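Chitinase (Thermococcus chitonophagus, PDB 5XSW) probably hydrolyses chitin as an endochitinase, here as a C-terminal portion in which a β domain adjoins a mainly helical, glycan-binding domain. Local coordinates at residues 32-36 / 103-107; 176-182 / 216-222; 426-431 / 459-464. One frame throughout, in Å; residues are numbered along the deposited sequence.

Contact 1 of 3, residues 32-36 / 103-107; sequences CFDIK and HYLRG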
loop_
_atom_site.group_PDB
_atom_site.type_symbol
_atom_site.label_atom_id
_atom_site.label_comp_id
_atom_site.label_asym_id
_atom_site.label_seq_id
_atom_site.Cartn_x
_atom_site.Cartn_y
_atom_site.Cartn_z
ATOM N N CYS A 32 9.580 13.998 9.846
ATOM C CA CYS A 32 8.906 14.790 8.841
ATOM C C CYS A 32 7.739 15.513 9.544
ATOM O O CYS A 32 7.053 14.935 10.428
ATOM C CB CYS A 32 8.347 13.919 7.685
ATOM S SG CYS A 32 7.878 14.824 6.278
ATOM N N PHE A 33 7.529 16.761 9.153
ATOM C CA PHE A 33 6.316 17.505 9.549
ATOM C C PHE A 33 5.479 17.751 8.338
ATOM O O PHE A 33 5.955 18.301 7.339
ATOM C CB PHE A 33 6.686 18.867 10.242
ATOM C CG PHE A 33 7.504 18.694 11.476
ATOM C CD1 PHE A 33 6.915 18.286 12.668
ATOM C CD2 PHE A 33 8.866 18.916 11.458
ATOM C CE1 PHE A 33 7.681 18.120 13.830
ATOM C CE2 PHE A 33 9.650 18.732 12.606
ATOM C CZ PHE A 33 9.064 18.324 13.787
ATOM N N ASP A 34 4.210 17.376 8.399
ATOM C CA ASP A 34 3.296 17.658 7.316
ATOM C C ASP A 34 2.368 18.798 7.774
ATOM O O ASP A 34 1.612 18.614 8.724
ATOM C CB ASP A 34 2.433 16.437 6.952
ATOM C CG ASP A 34 3.217 15.358 6.193
ATOM O OD1 ASP A 34 4.424 15.560 5.971
ATOM O OD2 ASP A 34 2.583 14.333 5.846
ATOM N N ILE A 35 2.432 19.931 7.088
ATOM C CA ILE A 35 1.646 21.120 7.516
ATOM C C ILE A 35 0.388 21.284 6.712
ATOM O O ILE A 35 0.432 21.460 5.495
ATOM C CB ILE A 35 2.543 22.379 7.423
ATOM C CG1 ILE A 35 3.707 22.187 8.432
ATOM C CG2 ILE A 35 1.701 23.639 7.731
ATOM C CD1 ILE A 35 4.609 23.367 8.561
ATOM N N LYS A 36 -0.766 21.175 7.380
ATOM C CA LYS A 36 -2.045 21.454 6.751
ATOM C C LYS A 36 -2.178 22.952 6.352
ATOM O O LYS A 36 -2.509 23.288 5.213
ATOM C CB LYS A 36 -3.166 21.082 7.712
ATOM C CG LYS A 36 -4.574 21.131 7.101
ATOM C CD LYS A 36 -5.641 21.080 8.216
ATOM C CE LYS A 36 -7.056 20.847 7.676
ATOM N NZ LYS A 36 -7.281 19.447 7.116
ATOM N N HIS A 103 -0.584 24.331 11.907
ATOM C CA HIS A 103 -1.524 23.235 12.086
ATOM C C HIS A 103 -1.028 21.990 11.295
ATOM O O HIS A 103 -0.940 22.045 10.064
ATOM C CB HIS A 103 -2.897 23.637 11.607
ATOM C CG HIS A 103 -3.418 24.877 12.289
ATOM N ND1 HIS A 103 -4.056 24.835 13.511
ATOM C CD2 HIS A 103 -3.350 26.188 11.938
ATOM C CE1 HIS A 103 -4.411 26.067 13.864
ATOM N NE2 HIS A 103 -3.999 26.906 12.924
ATOM N N TYR A 104 -0.679 20.938 12.004
ATOM C CA TYR A 104 -0.200 19.712 11.320
ATOM C C TYR A 104 -1.357 19.008 10.654
ATOM O O TYR A 104 -2.552 19.179 11.024
ATOM C CB TYR A 104 0.451 18.747 12.287
ATOM C CG TYR A 104 1.648 19.307 12.942
ATOM C CD1 TYR A 104 2.743 19.708 12.185
ATOM C CD2 TYR A 104 1.678 19.475 14.322
ATOM C CE1 TYR A 104 3.854 20.239 12.795
ATOM C CE2 TYR A 104 2.789 20.007 14.946
ATOM C CZ TYR A 104 3.870 20.384 14.174
ATOM O OH TYR A 104 4.969 20.919 14.775
ATOM N N LEU A 105 -1.029 18.148 9.701
ATOM C CA LEU A 105 -2.083 17.408 9.023
ATOM C C LEU A 105 -2.437 16.189 9.898
ATOM O O LEU A 105 -1.968 15.062 9.670
ATOM C CB LEU A 105 -1.586 16.997 7.628
ATOM C CG LEU A 105 -2.570 16.358 6.689
ATOM C CD1 LEU A 105 -3.783 17.248 6.440
ATOM C CD2 LEU A 105 -1.772 16.106 5.407
ATOM N N ARG A 106 -3.272 16.418 10.896
ATOM C CA ARG A 106 -3.493 15.479 12.005
ATOM C C ARG A 106 -4.571 16.134 12.869
ATOM O O ARG A 106 -4.436 17.330 13.134
ATOM C CB ARG A 106 -2.221 15.274 12.783
ATOM C CG ARG A 106 -2.148 13.939 13.551
ATOM C CD ARG A 106 -2.698 14.001 14.971
ATOM N NE ARG A 106 -2.616 12.693 15.647
ATOM C CZ ARG A 106 -1.960 12.457 16.783
ATOM N NH1 ARG A 106 -1.359 13.457 17.452
ATOM N NH2 ARG A 106 -1.975 11.218 17.306
ATOM N N GLY A 107 -5.629 15.406 13.253
ATOM C CA GLY A 107 -6.746 16.028 13.959
ATOM C C GLY A 107 -6.263 16.424 15.325
ATOM O O GLY A 107 -5.829 15.575 16.099
#
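Two antiparallel strands part company here, at the margin of the five-stranded sheet of the β domain at the start of this chain, next to the helical domain. Ile35 and Tyr104 form a non-hydrogen-bonded pair with CA atoms 4.5 Å apart and diverging side chains, and Leu105, Tyr104 and Lys36 bury the most surface. Leu105 N donates to Asp34 O at 2.9 Å. Leu105 is also the centre of an inverse gamma turn, which takes the chain out of the sheet. Its branched apolar side chain suits a buried spot, with CB 4.1 Å from Asp34 CB and Ala481 and Arg482 of helix 475-482 alongside, while its carbonyl receives Trp477 NE1. Tyr104 lays a broad ring beside Phe33: the planes are only 24° apart but slid, with centroids 5.8 Å apart, so overlap is slight and the closest approach is Tyr104 CE1 to Phe33 CD1, 3.6 Å. Arg471 adds a cation-pi contact to the tyrosine. Lys36 suits its place because its CG packs 4.0 Å from Leu105 CD1 while its ammonium group goes on to Ala309 O. Lys36 N gives the second backbone bond, a weak one to His103 O, 2.8 Å away with an N-H...O angle of 129°.

Contact 2 of 3, residues 176-182 / 216-222; sequences ASSARMW and GTAVTKD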
loop_
_atom_site.group_PDB
_atom_site.type_symbol
_atom_site.label_atom_id
_atom_site.label_comp_id
_atom_site.label_asym_id
_atom_site.label_seq_id
_atom_site.Cartn_x
_atom_site.Cartn_y
_atom_site.Cartn_z
ATOM N N ALA A 176 -20.298 -20.999 10.273
ATOM C CA ALA A 176 -20.325 -22.126 11.213
ATOM C C ALA A 176 -21.541 -21.974 12.130
ATOM O O ALA A 176 -22.024 -20.860 12.353
ATOM C CB ALA A 176 -19.030 -22.171 12.020
ATOM N N SER A 177 -22.054 -23.057 12.708
ATOM C CA SER A 177 -23.271 -22.885 13.515
ATOM C C SER A 177 -22.993 -22.194 14.845
ATOM O O SER A 177 -23.882 -21.546 15.427
ATOM C CB SER A 177 -23.937 -24.253 13.783
ATOM O OG SER A 177 -22.949 -25.162 14.245
ATOM N N SER A 178 -21.766 -22.345 15.352
ATOM C CA SER A 178 -21.401 -21.686 16.612
ATOM C C SER A 178 -19.855 -21.624 16.712
ATOM O O SER A 178 -19.147 -22.231 15.906
ATOM C CB SER A 178 -21.992 -22.437 17.790
ATOM O OG SER A 178 -21.310 -23.664 17.908
ATOM N N ALA A 179 -19.336 -20.864 17.668
ATOM C CA ALA A 179 -17.888 -20.806 17.838
ATOM C C ALA A 179 -17.557 -20.536 19.311
ATOM O O ALA A 179 -18.438 -20.249 20.101
ATOM C CB ALA A 179 -17.284 -19.699 16.925
ATOM N N ARG A 180 -16.280 -20.628 19.650
ATOM C CA ARG A 180 -15.807 -20.210 20.971
ATOM C C ARG A 180 -14.532 -19.436 20.813
ATOM O O ARG A 180 -13.611 -19.891 20.130
ATOM C CB ARG A 180 -15.585 -21.455 21.841
ATOM C CG ARG A 180 -14.832 -21.224 23.149
ATOM C CD ARG A 180 -14.609 -22.631 23.872
ATOM N NE ARG A 180 -13.817 -22.397 25.089
ATOM C CZ ARG A 180 -13.791 -23.223 26.127
ATOM N NH1 ARG A 180 -14.498 -24.348 26.102
ATOM N NH2 ARG A 180 -13.058 -22.898 27.177
ATOM N N MET A 181 -14.447 -18.272 21.440
ATOM C CA MET A 181 -13.215 -17.467 21.327
ATOM C C MET A 181 -12.091 -18.108 22.123
ATOM O O MET A 181 -12.344 -18.680 23.197
ATOM C CB MET A 181 -13.491 -16.035 21.830
ATOM C CG MET A 181 -14.696 -15.382 21.135
ATOM S SD MET A 181 -14.537 -15.334 19.282
ATOM C CE MET A 181 -13.088 -14.288 19.058
ATOM N N TRP A 182 -10.865 -18.026 21.617
ATOM C CA TRP A 182 -9.701 -18.553 22.344
ATOM C C TRP A 182 -8.486 -17.756 21.923
ATOM O O TRP A 182 -8.433 -17.145 20.830
ATOM C CB TRP A 182 -9.487 -20.084 22.110
ATOM C CG TRP A 182 -8.623 -20.421 20.932
ATOM C CD1 TRP A 182 -8.842 -20.031 19.622
ATOM C CD2 TRP A 182 -7.450 -21.217 20.919
ATOM N NE1 TRP A 182 -7.866 -20.551 18.808
ATOM C CE2 TRP A 182 -7.008 -21.294 19.577
ATOM C CE3 TRP A 182 -6.719 -21.907 21.921
ATOM C CZ2 TRP A 182 -5.861 -21.990 19.205
ATOM C CZ3 TRP A 182 -5.558 -22.595 21.537
ATOM C CH2 TRP A 182 -5.147 -22.626 20.198
ATOM N N GLY A 216 -8.612 -16.708 13.439
ATOM C CA GLY A 216 -7.325 -16.723 14.156
ATOM C C GLY A 216 -7.520 -17.002 15.645
ATOM O O GLY A 216 -6.675 -17.601 16.303
ATOM N N THR A 217 -8.696 -16.653 16.152
ATOM C CA THR A 217 -8.949 -16.516 17.596
ATOM C C THR A 217 -10.265 -17.159 17.974
ATOM O O THR A 217 -10.871 -16.778 18.947
ATOM C CB THR A 217 -9.007 -15.015 17.971
ATOM O OG1 THR A 217 -9.911 -14.386 17.027
ATOM C CG2 THR A 217 -7.634 -14.382 17.791
ATOM N N ALA A 218 -10.717 -18.134 17.191
ATOM C CA ALA A 218 -11.938 -18.817 17.532
ATOM C C ALA A 218 -11.838 -20.261 17.078
ATOM O O ALA A 218 -11.174 -20.566 16.084
ATOM C CB ALA A 218 -13.144 -18.144 16.899
ATOM N N VAL A 219 -12.509 -21.154 17.810
ATOM C CA VAL A 219 -12.543 -22.568 17.407
ATOM C C VAL A 219 -14.016 -22.919 17.307
ATOM O O VAL A 219 -14.835 -22.121 17.711
ATOM C CB VAL A 219 -11.816 -23.500 18.422
ATOM C CG1 VAL A 219 -10.292 -23.227 18.396
ATOM C CG2 VAL A 219 -12.417 -23.298 19.855
ATOM N N THR A 220 -14.347 -24.127 16.823
ATOM C CA THR A 220 -15.760 -24.481 16.675
ATOM C C THR A 220 -15.923 -26.003 16.831
ATOM O O THR A 220 -15.001 -26.773 16.547
ATOM C CB THR A 220 -16.338 -24.008 15.264
ATOM O OG1 THR A 220 -17.702 -24.409 15.146
ATOM C CG2 THR A 220 -15.538 -24.619 14.109
ATOM N N LYS A 221 -17.094 -26.423 17.297
ATOM C CA LYS A 221 -17.458 -27.852 17.250
ATOM C C LYS A 221 -18.181 -28.240 15.981
ATOM O O LYS A 221 -18.543 -29.379 15.822
ATOM C CB LYS A 221 -18.345 -28.229 18.429
ATOM C CG LYS A 221 -17.775 -27.875 19.760
ATOM C CD LYS A 221 -18.597 -28.508 20.857
ATOM C CE LYS A 221 -17.821 -28.639 22.165
ATOM N NZ LYS A 221 -18.751 -28.502 23.336
ATOM N N ASP A 222 -18.425 -27.276 15.098
ATOM C CA ASP A 222 -19.123 -27.524 13.825
ATOM C C ASP A 222 -18.324 -28.487 12.987
ATOM O O ASP A 222 -17.193 -28.187 12.598
ATOM C CB ASP A 222 -19.337 -26.212 13.045
ATOM C CG ASP A 222 -20.363 -26.360 11.896
ATOM O OD1 ASP A 222 -20.398 -27.419 11.241
ATOM O OD2 ASP A 222 -21.120 -25.402 11.664
HETATM O O HOH W 1 -18.669 -24.374 18.645
#
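A short antiparallel β ladder joins 176-182 to 216-222, and its main-chain bonds are straight and strong. Arg180 and Val219 are a hydrogen-bonded pair, with Arg180 N to Val219 O at 2.8 Å and Val219 N to Arg180 O at 2.9 Å. Met181 and Ala218 form the next, non-hydrogen-bonded pair, and Trp182 N to Thr217 O (2.9 Å) prolongs the ladder.

Side-chain polar bonds take over where the ladder ends. Thr220 OG1 accepts from Asp222 N at 3.0 Å, which makes an ST turn, and donates to Ser178 O at 2.7 Å; a hydroxyl suits this place because it can do both. The turn brings round Asp222, whose OD2 receives Ser177 N at 2.7 Å. A water links Ser178 OG (2.8 Å) with Lys221 N (2.9 Å), from which it accepts.

Apolar contacts differ on the two faces. Beside Met181, whose SD lies 3.9 Å from Ala218 CB, the small alanine leaves room for a close neighbour. On the Arg180 and Val219 face, Val219 CG1 sits 3.8 Å from the centroid of the Trp182 five-membered ring, a CH-pi contact.

Asn174, Leu175 and Trp215, just before the two segments, line the glycan pocket. Strand 179-181 is the middle of three, between 168-169 and 218-219; helix 203-214 covers Met181 and Ala218 through Ala211, and strands 228-232 and 235-239 pack on Val219.

Contact 3 of 3, residues 426-431 / 459-464; sequences AMMRDV and VAMKHW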
loop_
_atom_site.group_PDB
_atom_site.type_symbol
_atom_site.label_atom_id
_atom_site.label_comp_id
_atom_site.label_asym_id
_atom_site.label_seq_id
_atom_site.Cartn_x
_atom_site.Cartn_y
_atom_site.Cartn_z
ATOM N N ALA A 426 18.155 0.723 30.784
ATOM C CA ALA A 426 17.519 1.247 32.004
ATOM C C ALA A 426 16.053 0.825 32.094
ATOM O O ALA A 426 15.531 0.472 33.175
ATOM C CB ALA A 426 17.633 2.774 32.061
ATOM N N MET A 427 15.372 0.877 30.950
ATOM C CA MET A 427 13.972 0.434 30.900
ATOM C C MET A 427 13.849 -1.035 31.340
ATOM O O MET A 427 13.013 -1.400 32.187
ATOM C CB MET A 427 13.412 0.673 29.468
ATOM C CG MET A 427 11.902 0.355 29.333
ATOM S SD MET A 427 11.563 0.080 27.571
ATOM C CE MET A 427 12.103 -1.596 27.458
ATOM N N MET A 428 14.692 -1.895 30.784
ATOM C CA MET A 428 14.601 -3.308 31.095
ATOM C C MET A 428 14.968 -3.619 32.569
ATOM O O MET A 428 14.354 -4.489 33.172
ATOM C CB MET A 428 15.492 -4.099 30.109
ATOM C CG MET A 428 14.877 -4.194 28.673
ATOM S SD MET A 428 13.120 -4.730 28.645
ATOM C CE MET A 428 13.181 -6.349 29.376
ATOM N N ARG A 429 15.921 -2.884 33.177
ATOM C CA ARG A 429 16.113 -3.010 34.657
ATOM C C ARG A 429 14.817 -2.712 35.437
ATOM O O ARG A 429 14.399 -3.485 36.314
ATOM C CB ARG A 429 17.252 -2.077 35.146
ATOM C CG ARG A 429 18.652 -2.573 34.742
ATOM C CD ARG A 429 19.797 -1.838 35.474
ATOM N NE ARG A 429 19.907 -0.430 35.078
ATOM C CZ ARG A 429 20.521 -0.012 33.969
ATOM N NH1 ARG A 429 21.096 -0.884 33.138
ATOM N NH2 ARG A 429 20.568 1.276 33.695
ATOM N N ASP A 430 14.149 -1.595 35.104
ATOM C CA ASP A 430 12.859 -1.284 35.731
ATOM C C ASP A 430 11.791 -2.352 35.490
ATOM O O ASP A 430 11.051 -2.727 36.399
ATOM C CB ASP A 430 12.323 0.049 35.215
ATOM C CG ASP A 430 13.013 1.263 35.846
ATOM O OD1 ASP A 430 13.873 1.106 36.773
ATOM O OD2 ASP A 430 12.665 2.386 35.412
ATOM N N VAL A 431 11.707 -2.846 34.247
ATOM C CA VAL A 431 10.721 -3.901 33.931
ATOM C C VAL A 431 11.001 -5.152 34.743
ATOM O O VAL A 431 10.101 -5.790 35.318
ATOM C CB VAL A 431 10.762 -4.240 32.394
ATOM C CG1 VAL A 431 10.038 -5.572 32.090
ATOM C CG2 VAL A 431 10.190 -3.048 31.569
ATOM N N VAL A 459 5.320 0.505 33.144
ATOM C CA VAL A 459 6.699 0.681 33.586
ATOM C C VAL A 459 7.608 0.810 32.413
ATOM O O VAL A 459 8.414 1.751 32.346
ATOM C CB VAL A 459 7.138 -0.472 34.476
ATOM C CG1 VAL A 459 8.651 -0.463 34.641
ATOM C CG2 VAL A 459 6.422 -0.327 35.816
ATOM N N ALA A 460 7.485 -0.098 31.442
ATOM C CA ALA A 460 8.338 0.046 30.248
ATOM C C ALA A 460 8.108 1.380 29.561
ATOM O O ALA A 460 9.066 2.047 29.126
ATOM C CB ALA A 460 8.066 -1.125 29.236
ATOM N N MET A 461 6.831 1.761 29.422
ATOM C CA MET A 461 6.521 2.954 28.619
ATOM C C MET A 461 6.898 4.281 29.252
ATOM O O MET A 461 6.983 5.320 28.555
ATOM C CB MET A 461 5.008 2.970 28.255
ATOM C CG MET A 461 4.718 1.787 27.270
ATOM S SD MET A 461 2.963 1.627 26.895
ATOM C CE MET A 461 2.745 2.960 25.724
ATOM N N LYS A 462 7.146 4.257 30.563
ATOM C CA LYS A 462 7.715 5.437 31.233
ATOM C C LYS A 462 9.011 5.803 30.550
ATOM O O LYS A 462 9.423 6.932 30.579
ATOM C CB LYS A 462 7.965 5.156 32.727
ATOM C CG LYS A 462 6.715 5.102 33.605
ATOM C CD LYS A 462 6.245 6.605 33.833
ATOM C CE LYS A 462 5.036 6.746 34.757
ATOM N NZ LYS A 462 4.533 8.187 34.793
ATOM N N HIS A 463 9.694 4.851 29.947
ATOM C CA HIS A 463 10.935 5.134 29.245
ATOM C C HIS A 463 10.798 5.404 27.751
ATOM O O HIS A 463 11.755 5.630 27.083
ATOM C CB HIS A 463 11.955 4.028 29.459
ATOM C CG HIS A 463 12.292 3.785 30.886
ATOM N ND1 HIS A 463 13.486 4.167 31.439
ATOM C CD2 HIS A 463 11.591 3.205 31.875
ATOM C CE1 HIS A 463 13.505 3.830 32.707
ATOM N NE2 HIS A 463 12.365 3.246 32.997
ATOM N N TRP A 464 9.559 5.380 27.203
ATOM C CA TRP A 464 9.376 5.584 25.764
ATOM C C TRP A 464 9.268 7.073 25.400
ATOM O O TRP A 464 8.811 7.883 26.200
ATOM C CB TRP A 464 8.131 4.812 25.295
ATOM C CG TRP A 464 8.289 3.303 25.288
ATOM C CD1 TRP A 464 9.235 2.561 25.943
ATOM C CD2 TRP A 464 7.447 2.359 24.601
ATOM N NE1 TRP A 464 9.032 1.218 25.717
ATOM C CE2 TRP A 464 7.944 1.069 24.886
ATOM C CE3 TRP A 464 6.308 2.484 23.776
ATOM C CZ2 TRP A 464 7.351 -0.099 24.370
ATOM C CZ3 TRP A 464 5.723 1.331 23.265
ATOM C CH2 TRP A 464 6.238 0.055 23.573
#
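Met427, Val431, Val459 and Ala460 form the apolar centre of this contact, which joins helices 421-439 and 449-461 of the mainly helical domain. Val431 CG2 reaches Ala460 CB at 3.7 Å and Val459 CG1 at 4.3 Å; Ala460, with only a methyl group, lets the helices come close, so that the CA atoms of Met427 and Ala460 are 5.7 Å apart. The long, flexible Met427 brings its SD to 4.1 Å from Ala460 CB and to the edge of the Trp464 ring. This is a Met-aromatic contact, in which Trp464 NE1 also donates a weak hydrogen bond to Met427 SD at 3.3 Å.

Further out, a type I turn from Met461 to Trp464 places His463 flat against the first helix: Met427 CA stands 3.6 Å from the imidazole centroid, almost on the ring normal, a CH-pi contact. The same ring has a polar edge, where His463 NE2 donates to Asp430 OD2 at 2.6 Å. Histidine suits a site that needs both a flat face and a donor. One helical turn, from Met427 to Asp430, thus meets both. Asp430 OD1 accepts from Gly125 N, tying in the loop that also carries Trp122. Behind the contact, helix 399-412 packs on Val431 and Ala460, while Leu194 and Trp198 of helix 186-199 meet Trp464.

The three contacts share no strand or helix and do not touch: contacts 1 and 2 lie on opposite sides of the chain's centre, their own centres about 43 Å apart, and even contacts 1 and 3 keep about 13 Å between nearest atoms. Contacts 2 and 3 are mostly buried, contact 1 only partly. Each uses chemistry suited to its place. At the domain border, contact 1 has sparse strand pairing, with side chains reaching into the helical part. Contact 2, next to the glycan pocket, relies on main-chain bonds, with a threonine hydroxyl and an aspartate carboxylate beyond the ladder. Contact 3 has no backbone-to-backbone hydrogen bond between its segments and depends mainly on side chains, with one histidine-carboxylate bond at its edge.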